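PDB 4Q7O: immunity protein from Neisseria meningitidis, which serves as the immunity protein of a contact-dependent growth-inhibition (CDI) system, probably protecting the cell by binding and neutralising the cognate toxin. Local coordinates for the interface of chains A and B. Numbering follows the deposited sequence. Chains: chain A/B, Immunity protein.

Contact 1: the interface of chains A and B. Residues chain A 4-5, 29, 33; chain B 20-21, 76, 100.
A:Met4 reaches across to chain B with its thioether end, packing between B:Asn20 and B:Asn76. Its methyl CE lies 3.2 Å from the backbone O of B:Asn20 and also faces the amide nitrogen of B:Asn76, while CB lies 3.7 Å from B:Asn76 CG. The A:Met4 and B:Asn76 side chains cross at about a right angle. A bend at the last torsion (chi3 -64°) turns CE toward the B:Asn20 carbonyl, and SD stays beside B:Asn76 CB, with the B:His21 ring and B:Leu100 CD1 at the margin. Over the same face of the B:Asn76 amide, A:Gln33 comes in from the opposite direction: ND2 sits 3.3 Å from A:Gln33 CG. The amide planes stand 82° apart, and ND2 faces an aliphatic carbon, so the pair meets by packing.

B:Asn20 supplies the polar part of the contact. Its OD1 accepts from water 1 at 2.7 Å, and its ND2 reaches water 2 along a nearly straight N-H (169° at H). ND2 also comes within 2.8 Å of A:Lys5 O, but no N-H points at that oxygen, so this is no hydrogen bond. Water 1 bridges to A:Glu29 O and A:Gln33 NE2; water 2 contacts A:Lys5 O more distantly. The A:Glu29 side chain slides past B:Asn20 in the opposite direction, its CD 3.4 Å from OD1.

Behind this layer, the amide of A:Gln33 pairs with the backbone of A:Lys5 at both ends. OE1 receives A:Lys5 N at 2.7 Å on a lone pair in the carbonyl plane, and NE2 donates to A:Lys5 O at 2.9 Å. This double grip fixes the rotation of the amide and ties the extended N-terminal segment that carries A:Met4 to helix 22-34.

In the fold, A:Glu29 and A:Gln33 lie one turn apart on that helix and face the chain B loop between helices 10-18 and 22-34; A:Gln33 and A:Met4 also meet the B:Asn76 loop, and A:Met4 the margin of strand 98-103.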
loop_
_atom_site.group_PDB
_atom_site.type_symbol
_atom_site.label_atom_id
_atom_site.label_comp_id
_atom_site.label_asym_id
_atom_site.label_seq_id
_atom_site.Cartn_x
_atom_site.Cartn_y
_atom_site.Cartn_z
ATOM N N MET A 4 -6.940 -5.781 -13.474
ATOM C CA MET A 4 -7.597 -5.356 -12.239
ATOM C C MET A 4 -8.488 -4.142 -12.498
ATOM O O MET A 4 -8.539 -3.642 -13.627
ATOM C CB MET A 4 -6.548 -5.068 -11.152
ATOM C CG MET A 4 -5.464 -4.069 -11.543
ATOM S SD MET A 4 -3.967 -4.152 -10.517
ATOM C CE MET A 4 -4.610 -3.682 -8.908
ATOM N N LYS A 5 -9.211 -3.687 -11.474
ATOM C CA LYS A 5 -9.978 -2.452 -11.583
ATOM C C LYS A 5 -8.994 -1.303 -11.742
ATOM O O LYS A 5 -8.044 -1.177 -10.972
ATOM C CB LYS A 5 -10.844 -2.208 -10.342
ATOM C CG LYS A 5 -12.016 -3.158 -10.163
ATOM C CD LYS A 5 -12.790 -2.785 -8.904
ATOM C CE LYS A 5 -13.342 -4.012 -8.187
ATOM N NZ LYS A 5 -13.986 -3.669 -6.867
ATOM N N GLU A 29 -7.145 2.830 -2.567
ATOM C CA GLU A 29 -6.937 1.874 -3.655
ATOM C C GLU A 29 -7.341 0.458 -3.242
ATOM O O GLU A 29 -7.908 -0.294 -4.038
ATOM C CB GLU A 29 -5.484 1.899 -4.153
ATOM C CG GLU A 29 -5.141 3.136 -4.994
ATOM C CD GLU A 29 -3.749 3.116 -5.621
ATOM O OE1 GLU A 29 -2.915 2.254 -5.260
ATOM O OE2 GLU A 29 -3.492 3.991 -6.481
ATOM N N GLN A 33 -10.442 -1.601 -4.933
ATOM C CA GLN A 33 -10.113 -2.825 -5.650
ATOM C C GLN A 33 -10.846 -4.051 -5.091
ATOM O O GLN A 33 -11.355 -4.874 -5.848
ATOM C CB GLN A 33 -8.604 -3.081 -5.605
ATOM C CG GLN A 33 -8.152 -4.134 -6.602
ATOM C CD GLN A 33 -8.353 -3.680 -8.042
ATOM O OE1 GLN A 33 -8.722 -4.475 -8.901
ATOM N NE2 GLN A 33 -8.108 -2.395 -8.308
ATOM N N ASN B 20 -1.325 1.602 -9.361
ATOM C CA ASN B 20 -2.365 0.811 -8.691
ATOM C C ASN B 20 -1.788 -0.496 -8.133
ATOM O O ASN B 20 -2.495 -1.483 -7.955
ATOM C CB ASN B 20 -3.553 0.543 -9.628
ATOM C CG ASN B 20 -4.865 0.338 -8.889
ATOM O OD1 ASN B 20 -5.009 0.694 -7.715
ATOM N ND2 ASN B 20 -5.841 -0.232 -9.589
ATOM N N HIS B 21 -0.491 -0.489 -7.848
ATOM C CA HIS B 21 0.181 -1.663 -7.285
ATOM C C HIS B 21 0.512 -1.459 -5.817
ATOM O O HIS B 21 1.661 -1.612 -5.392
ATOM C CB HIS B 21 1.431 -1.992 -8.100
ATOM C CG HIS B 21 1.116 -2.424 -9.497
ATOM N ND1 HIS B 21 2.026 -2.343 -10.530
ATOM C CD2 HIS B 21 -0.015 -2.945 -10.031
ATOM C CE1 HIS B 21 1.468 -2.795 -11.635
ATOM N NE2 HIS B 21 0.230 -3.171 -11.361
ATOM N N ASN B 76 -5.357 -10.213 -9.029
ATOM C CA ASN B 76 -5.067 -9.075 -9.896
ATOM C C ASN B 76 -3.748 -9.303 -10.616
ATOM O O ASN B 76 -2.730 -9.499 -9.969
ATOM C CB ASN B 76 -4.902 -7.790 -9.076
ATOM C CG ASN B 76 -6.149 -7.380 -8.329
ATOM O OD1 ASN B 76 -7.262 -7.771 -8.671
ATOM N ND2 ASN B 76 -5.961 -6.554 -7.302
ATOM N N LEU B 100 -1.057 -9.727 -5.689
ATOM C CA LEU B 100 -0.787 -9.041 -6.944
ATOM C C LEU B 100 0.187 -9.845 -7.775
ATOM O O LEU B 100 1.173 -10.357 -7.258
ATOM C CB LEU B 100 -0.191 -7.659 -6.664
ATOM C CG LEU B 100 0.288 -6.832 -7.861
ATOM C CD1 LEU B 100 -0.871 -6.418 -8.741
ATOM C CD2 LEU B 100 1.055 -5.598 -7.398
HETATM O O HOH W 1 -7.552 0.294 -6.806
HETATM O O HOH W 2 -5.072 -0.841 -12.290
#

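Contact 2: the interface of chains A and B. Residues chain A 13, 17, 25, 29; chain B 17-18, 20-22.
ND2 of A:Asn13 is held by two partners while its amide packs on B:Ile17: it donates to A:Glu29 OE2 at 3.1 Å and, almost straight (172° at H), to water 4, which passes the link on to B:Asn18 OD1. The bond to A:Glu29 is the less regular one, entering on the anti side and tilted from both the carboxylate and the amide planes. The other end of the amide, OD1, accepts the hydroxyl OG of A:Ser25 at 2.6 Å, so its rotation is set from both ends.

Across the interface, CG2 of B:Ile17 fills the angle between these groups, 3.6 Å from A:Ser25 CB and close to A:Asn13 CG. This branch lies anti to the backbone N because CG1 takes the place beside it (chi1 -70°). CD1 of A:Ile17 reaches the amide of B:Asn18 in turn.

A:Glu29 OE2 approaches B:Ile17 O, a backbone carbonyl in the C-terminal turn of helix 10-18, to 2.7 Å. Two pure acceptors would repel at this separation; a protonated carboxyl could turn it into a hydrogen bond, but protons are not seen. Back toward its backbone, A:Glu29 slides past B:Phe22 in the opposite direction, with carboxylate and ring planes 58° apart. The ring's CD2 lies 3.6 Å from A:Glu29 CB.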
loop_
_atom_site.group_PDB
_atom_site.type_symbol
_atom_site.label_atom_id
_atom_site.label_comp_id
_atom_site.label_asym_id
_atom_site.label_seq_id
_atom_site.Cartn_x
_atom_site.Cartn_y
_atom_site.Cartn_z
ATOM N N ASN A 13 -4.408 10.760 -5.374
ATOM C CA ASN A 13 -3.028 10.285 -5.444
ATOM C C ASN A 13 -2.016 11.415 -5.593
ATOM O O ASN A 13 -0.956 11.377 -4.979
ATOM C CB ASN A 13 -2.846 9.242 -6.554
ATOM C CG ASN A 13 -3.493 7.915 -6.217
ATOM O OD1 ASN A 13 -3.892 7.685 -5.081
ATOM N ND2 ASN A 13 -3.598 7.034 -7.207
ATOM N N ILE A 17 0.535 11.743 -2.389
ATOM C CA ILE A 17 1.940 11.538 -2.725
ATOM C C ILE A 17 2.746 12.814 -2.456
ATOM O O ILE A 17 3.830 12.774 -1.855
ATOM C CB ILE A 17 2.105 11.065 -4.181
ATOM C CG1 ILE A 17 1.573 9.632 -4.322
ATOM C CG2 ILE A 17 3.560 11.145 -4.615
ATOM C CD1 ILE A 17 1.509 9.147 -5.750
ATOM N N SER A 25 -3.581 6.920 0.118
ATOM C CA SER A 25 -3.829 6.351 -1.202
ATOM C C SER A 25 -3.903 4.832 -1.185
ATOM O O SER A 25 -4.739 4.247 -1.865
ATOM C CB SER A 25 -2.789 6.818 -2.206
ATOM O OG SER A 25 -3.125 8.121 -2.660
ATOM N N GLU A 29 -7.145 2.830 -2.567
ATOM C CA GLU A 29 -6.937 1.874 -3.655
ATOM C C GLU A 29 -7.341 0.458 -3.242
ATOM O O GLU A 29 -7.908 -0.294 -4.038
ATOM C CB GLU A 29 -5.484 1.899 -4.153
ATOM C CG GLU A 29 -5.141 3.136 -4.994
ATOM C CD GLU A 29 -3.749 3.116 -5.621
ATOM O OE1 GLU A 29 -2.915 2.254 -5.260
ATOM O OE2 GLU A 29 -3.492 3.991 -6.481
ATOM N N ILE B 17 1.942 3.352 -6.237
ATOM C CA ILE B 17 0.601 3.899 -6.063
ATOM C C ILE B 17 0.035 4.386 -7.393
ATOM O O ILE B 17 -1.119 4.108 -7.727
ATOM C CB ILE B 17 0.580 5.019 -4.994
ATOM C CG1 ILE B 17 0.814 4.409 -3.610
ATOM C CG2 ILE B 17 -0.735 5.802 -5.030
ATOM C CD1 ILE B 17 1.128 5.439 -2.551
ATOM N N ASN B 18 0.843 5.088 -8.177
ATOM C CA ASN B 18 0.362 5.563 -9.468
ATOM C C ASN B 18 0.053 4.435 -10.451
ATOM O O ASN B 18 -0.729 4.617 -11.381
ATOM C CB ASN B 18 1.327 6.588 -10.071
ATOM C CG ASN B 18 1.197 7.948 -9.421
ATOM O OD1 ASN B 18 0.125 8.310 -8.920
ATOM N ND2 ASN B 18 2.281 8.710 -9.422
ATOM N N ASN B 20 -1.325 1.602 -9.361
ATOM C CA ASN B 20 -2.365 0.811 -8.691
ATOM C C ASN B 20 -1.788 -0.496 -8.133
ATOM O O ASN B 20 -2.495 -1.483 -7.955
ATOM C CB ASN B 20 -3.553 0.543 -9.628
ATOM C CG ASN B 20 -4.865 0.338 -8.889
ATOM O OD1 ASN B 20 -5.009 0.694 -7.715
ATOM N ND2 ASN B 20 -5.841 -0.232 -9.589
ATOM N N HIS B 21 -0.491 -0.489 -7.848
ATOM C CA HIS B 21 0.181 -1.663 -7.285
ATOM C C HIS B 21 0.512 -1.459 -5.817
ATOM O O HIS B 21 1.661 -1.612 -5.392
ATOM C CB HIS B 21 1.431 -1.992 -8.100
ATOM C CG HIS B 21 1.116 -2.424 -9.497
ATOM N ND1 HIS B 21 2.026 -2.343 -10.530
ATOM C CD2 HIS B 21 -0.015 -2.945 -10.031
ATOM C CE1 HIS B 21 1.468 -2.795 -11.635
ATOM N NE2 HIS B 21 0.230 -3.171 -11.361
ATOM N N PHE B 22 -0.520 -1.110 -5.056
ATOM C CA PHE B 22 -0.389 -0.824 -3.636
ATOM C C PHE B 22 0.145 -2.009 -2.827
ATOM O O PHE B 22 0.744 -1.814 -1.773
ATOM C CB PHE B 22 -1.723 -0.335 -3.064
ATOM C CG PHE B 22 -2.869 -1.272 -3.328
ATOM C CD1 PHE B 22 -3.162 -2.302 -2.441
ATOM C CD2 PHE B 22 -3.652 -1.126 -4.467
ATOM C CE1 PHE B 22 -4.220 -3.168 -2.674
ATOM C CE2 PHE B 22 -4.708 -1.991 -4.716
ATOM C CZ PHE B 22 -4.993 -3.020 -3.819
HETATM O O HOH W 3 -7.552 0.294 -6.806
HETATM O O HOH W 4 -2.616 7.953 -9.772
#

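Contact 1 and contact 2 are neighbouring patches of one A–B interface, with the centres of their C-alpha atoms about 9 Å apart. They share A:Glu29, B:Asn20 and B:His21, and one water between A:Glu29 O and B:Asn20 OD1 belongs to both. Contact 2 is mainly helix 10-18 and helix 22-34 against their counterparts, whereas contact 1 adds chain A's N-terminal segment and chain B's outlying loop and strand. Equivalent elements thus meet, yet the interface is not an exact two-fold. Whether this pairing exists outside the crystal the structure alone does not show.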